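Local coordinates for protein CHIR AB1 (Gallus gallus, PDB 2VSD) that probably serves as an avian Fc receptor that binds the Fc part of antibody through this immunoglobulin-like extracellular domain, at residues L3-G15 with D20-A32. Sequence-based numbering, arbitrary orientation.
Sequences LPQPSLSLHPSQG and DTVTLRCHLPRMA. Unlike the reference sequence in segment 3-15: Gln-5 (reference Arg). Unlike the reference sequence in segment 20-32: Thr-21 (reference Asn).
Pairing of the first two strands, A and B, of an immunoglobulin domain joins 7-11 to 21-27 as an antiparallel hairpin, and shows how one pair of strands can serve both core and surface. Three hydrogen-bonded pairs, Ser-7 with His-27, Ser-9 with Arg-25 and His-11 with Thr-23, hold the backbones; His-27 N gives the straightest bond, 2.8 Å to Ser-7 O at 175°. That same oxygen also receives a weak bond from His-27 ND1 at 3.4 Å. The ring reaches it because CG stands beside its own backbone N (chi1 -61°), which lays the imidazole along the neighbouring strand, with Ser-7 O and Ser-9 OG at its edge. Were His-27 replaced by an alanine, Ser-7 O would probably keep its main-chain bond but lose its second, weak donor, and the hydroxyl of Ser-9 would lose the ring edge beside it. Farther along the face that carries Ser-7, Ser-9, His-11, Thr-23, Arg-25 and His-27, a water links His-11 ND1, 2.6 Å away, to Thr-23 O.

The opposite face, with Leu-8, Leu-10, Leu-24 and Cys-26, is apolar. Leu-10 and Leu-24 lie side by side, with Leu-10 CD1 3.8 Å from Leu-24 CD2, and Leu-10 CD1 also meets Val-22 CB. Leu-8, its CG turned opposite the backbone N (chi1 -178°), brings CD1 to 3.9 Å from Leu-24 CB, while Pro-6 CB rests 3.8 Å from Cys-26 SG.

Strand 55-61 continues the sheet beyond 21-27, where Arg-25 forms a salt bridge with Glu-57. Across the sandwich, Leu-8 and Leu-24 pack on Leu-37 of strand 33-39, and Cys-26 is tied by the disulfide to Cys-73 of strand 69-78.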
# COMPACT_ATOMS: atom_id res chain seq x y z
N LEU A 3 -2.09 -16.93 -8.24
CA LEU A 3 -2.63 -16.16 -7.07
C LEU A 3 -4.14 -15.84 -7.23
O LEU A 3 -4.51 -14.94 -7.98
CB LEU A 3 -1.79 -14.89 -6.84
CG LEU A 3 -1.76 -14.48 -5.36
CD1 LEU A 3 -0.51 -13.74 -4.92
CD2 LEU A 3 -2.94 -13.63 -5.14
N PRO A 4 -5.01 -16.59 -6.53
CA PRO A 4 -6.46 -16.39 -6.68
C PRO A 4 -6.97 -15.02 -6.18
O PRO A 4 -6.66 -14.62 -5.06
CB PRO A 4 -7.06 -17.52 -5.83
CG PRO A 4 -5.98 -17.91 -4.89
CD PRO A 4 -4.70 -17.69 -5.59
N GLN A 5 -7.74 -14.34 -7.03
CA GLN A 5 -8.39 -13.07 -6.72
C GLN A 5 -9.15 -13.16 -5.40
O GLN A 5 -9.92 -14.11 -5.20
CB GLN A 5 -9.35 -12.69 -7.86
CG GLN A 5 -10.08 -11.35 -7.68
CD GLN A 5 -11.24 -11.14 -8.66
OE1 GLN A 5 -11.85 -12.09 -9.16
NE2 GLN A 5 -11.56 -9.89 -8.92
N PRO A 6 -8.94 -12.18 -4.48
CA PRO A 6 -9.69 -12.22 -3.23
C PRO A 6 -11.13 -11.71 -3.44
O PRO A 6 -11.42 -11.12 -4.47
CB PRO A 6 -8.90 -11.29 -2.31
CG PRO A 6 -8.30 -10.26 -3.26
CD PRO A 6 -8.01 -11.03 -4.54
N SER A 7 -12.00 -11.94 -2.47
CA SER A 7 -13.34 -11.33 -2.52
C SER A 7 -13.64 -10.58 -1.23
O SER A 7 -13.15 -10.93 -0.16
CB SER A 7 -14.39 -12.41 -2.80
OG SER A 7 -14.44 -13.28 -1.70
N LEU A 8 -14.47 -9.56 -1.34
CA LEU A 8 -14.63 -8.60 -0.25
C LEU A 8 -16.12 -8.55 0.08
O LEU A 8 -16.98 -8.54 -0.82
CB LEU A 8 -14.10 -7.23 -0.70
CG LEU A 8 -14.09 -6.03 0.27
CD1 LEU A 8 -13.23 -6.28 1.50
CD2 LEU A 8 -13.67 -4.75 -0.52
N SER A 9 -16.42 -8.59 1.38
CA SER A 9 -17.79 -8.35 1.80
C SER A 9 -17.85 -7.16 2.75
O SER A 9 -16.86 -6.81 3.41
CB SER A 9 -18.38 -9.61 2.45
OG SER A 9 -17.68 -9.94 3.62
N LEU A 10 -19.01 -6.53 2.78
CA LEU A 10 -19.25 -5.38 3.66
C LEU A 10 -20.46 -5.62 4.57
O LEU A 10 -21.54 -5.96 4.07
CB LEU A 10 -19.47 -4.15 2.79
CG LEU A 10 -20.13 -2.93 3.45
CD1 LEU A 10 -19.18 -2.27 4.44
CD2 LEU A 10 -20.60 -1.94 2.39
N HIS A 11 -20.28 -5.43 5.88
CA HIS A 11 -21.40 -5.59 6.83
C HIS A 11 -21.31 -4.50 7.87
O HIS A 11 -20.25 -4.31 8.45
CB HIS A 11 -21.36 -6.96 7.53
CG HIS A 11 -21.46 -8.13 6.60
ND1 HIS A 11 -20.36 -8.77 6.08
CD2 HIS A 11 -22.54 -8.73 6.03
CE1 HIS A 11 -20.74 -9.74 5.27
NE2 HIS A 11 -22.06 -9.73 5.21
N PRO A 12 -22.41 -3.77 8.12
CA PRO A 12 -23.64 -3.76 7.35
C PRO A 12 -23.42 -3.04 6.01
O PRO A 12 -22.49 -2.23 5.89
CB PRO A 12 -24.58 -2.94 8.23
CG PRO A 12 -23.62 -1.98 8.93
CD PRO A 12 -22.46 -2.83 9.25
N SER A 13 -24.28 -3.30 5.03
CA SER A 13 -24.16 -2.63 3.74
C SER A 13 -25.32 -1.66 3.45
O SER A 13 -25.20 -0.77 2.61
CB SER A 13 -24.04 -3.65 2.62
OG SER A 13 -25.08 -4.60 2.73
N GLN A 14 -26.44 -1.84 4.17
CA GLN A 14 -27.61 -0.98 3.97
C GLN A 14 -27.89 -0.12 5.19
O GLN A 14 -27.67 -0.59 6.32
CB GLN A 14 -28.86 -1.81 3.65
CG GLN A 14 -28.68 -2.76 2.44
CD GLN A 14 -28.58 -2.02 1.14
OE1 GLN A 14 -29.14 -0.93 1.00
NE2 GLN A 14 -27.84 -2.59 0.17
N GLY A 15 -28.35 1.10 4.93
CA GLY A 15 -28.68 2.10 5.96
C GLY A 15 -27.50 2.51 6.85
O GLY A 15 -27.70 2.89 8.01
N ASP A 20 -21.67 4.76 12.60
CA ASP A 20 -21.79 3.31 12.60
C ASP A 20 -20.43 2.67 12.39
O ASP A 20 -19.54 3.29 11.84
CB ASP A 20 -22.70 2.84 11.47
CG ASP A 20 -24.13 3.17 11.69
OD1 ASP A 20 -24.53 3.61 12.80
OD2 ASP A 20 -24.87 3.01 10.69
N THR A 21 -20.27 1.42 12.85
CA THR A 21 -19.04 0.66 12.60
C THR A 21 -19.29 -0.34 11.46
O THR A 21 -20.32 -1.04 11.43
CB THR A 21 -18.53 -0.02 13.93
OG1 THR A 21 -18.26 1.01 14.87
CG2 THR A 21 -17.25 -0.85 13.70
N VAL A 22 -18.39 -0.35 10.47
CA VAL A 22 -18.49 -1.29 9.36
C VAL A 22 -17.30 -2.25 9.37
O VAL A 22 -16.23 -1.93 9.88
CB VAL A 22 -18.61 -0.62 7.96
CG1 VAL A 22 -19.87 0.23 7.85
CG2 VAL A 22 -17.34 0.25 7.65
N THR A 23 -17.52 -3.42 8.79
CA THR A 23 -16.50 -4.43 8.68
C THR A 23 -16.42 -4.82 7.22
O THR A 23 -17.43 -5.22 6.60
CB THR A 23 -16.85 -5.69 9.52
OG1 THR A 23 -16.86 -5.36 10.91
CG2 THR A 23 -15.77 -6.76 9.29
N LEU A 24 -15.21 -4.70 6.68
CA LEU A 24 -14.89 -5.13 5.34
C LEU A 24 -14.06 -6.39 5.49
O LEU A 24 -12.94 -6.34 6.03
CB LEU A 24 -14.04 -4.07 4.62
CG LEU A 24 -14.71 -2.80 4.06
CD1 LEU A 24 -15.63 -3.12 2.88
CD2 LEU A 24 -15.43 -1.98 5.13
N ARG A 25 -14.60 -7.50 5.04
CA ARG A 25 -13.95 -8.79 5.27
C ARG A 25 -13.36 -9.26 3.94
O ARG A 25 -14.09 -9.43 2.93
CB ARG A 25 -14.97 -9.78 5.85
CG ARG A 25 -14.43 -11.14 6.12
CD ARG A 25 -15.47 -12.00 6.85
NE ARG A 25 -15.06 -13.41 6.86
CZ ARG A 25 -14.38 -14.00 7.83
NH1 ARG A 25 -14.01 -13.32 8.92
NH2 ARG A 25 -14.07 -15.29 7.72
N CYS A 26 -12.05 -9.47 3.93
CA CYS A 26 -11.35 -9.83 2.71
C CYS A 26 -11.04 -11.31 2.79
O CYS A 26 -10.28 -11.74 3.68
CB CYS A 26 -10.04 -9.04 2.52
SG CYS A 26 -9.22 -9.32 0.92
N HIS A 27 -11.65 -12.06 1.89
CA HIS A 27 -11.51 -13.53 1.88
C HIS A 27 -10.41 -13.99 0.96
O HIS A 27 -10.40 -13.63 -0.21
CB HIS A 27 -12.82 -14.18 1.41
CG HIS A 27 -13.98 -13.88 2.29
ND1 HIS A 27 -14.84 -12.82 2.06
CD2 HIS A 27 -14.43 -14.49 3.41
CE1 HIS A 27 -15.77 -12.80 3.00
NE2 HIS A 27 -15.55 -13.81 3.83
N LEU A 28 -9.49 -14.79 1.48
CA LEU A 28 -8.41 -15.31 0.64
C LEU A 28 -7.94 -16.68 1.14
O LEU A 28 -8.44 -17.16 2.15
CB LEU A 28 -7.26 -14.30 0.45
CG LEU A 28 -6.52 -13.32 1.39
CD1 LEU A 28 -7.30 -12.81 2.61
CD2 LEU A 28 -5.10 -13.79 1.79
N PRO A 29 -6.99 -17.32 0.41
CA PRO A 29 -6.52 -18.64 0.84
C PRO A 29 -5.78 -18.67 2.18
O PRO A 29 -5.32 -17.63 2.68
CB PRO A 29 -5.58 -19.07 -0.30
CG PRO A 29 -5.97 -18.23 -1.47
CD PRO A 29 -6.34 -16.90 -0.84
N ARG A 30 -5.64 -19.88 2.74
CA ARG A 30 -4.95 -20.07 4.01
C ARG A 30 -3.43 -20.08 3.82
O ARG A 30 -2.75 -21.11 4.05
CB ARG A 30 -5.40 -21.37 4.69
CG ARG A 30 -6.84 -21.34 5.18
CD ARG A 30 -7.10 -22.58 6.02
NE ARG A 30 -8.52 -22.86 6.18
CZ ARG A 30 -9.23 -22.56 7.26
NH1 ARG A 30 -8.66 -21.94 8.29
NH2 ARG A 30 -10.52 -22.88 7.32
N MET A 31 -2.91 -18.95 3.36
CA MET A 31 -1.47 -18.67 3.33
C MET A 31 -1.23 -17.40 4.15
O MET A 31 -2.12 -16.56 4.25
CB MET A 31 -1.00 -18.45 1.90
CG MET A 31 -1.76 -17.36 1.13
SD MET A 31 -1.21 -17.19 -0.57
CE MET A 31 -2.08 -18.54 -1.39
N ALA A 32 -0.06 -17.26 4.75
CA ALA A 32 0.32 -16.01 5.41
C ALA A 32 0.42 -14.91 4.34
O ALA A 32 0.98 -15.13 3.27
CB ALA A 32 1.65 -16.16 6.19
O HOH W 1 -17.83 -8.15 6.44
O HOH W 2 -19.69 -4.17 11.51
O HOH W 3 -27.60 3.89 10.75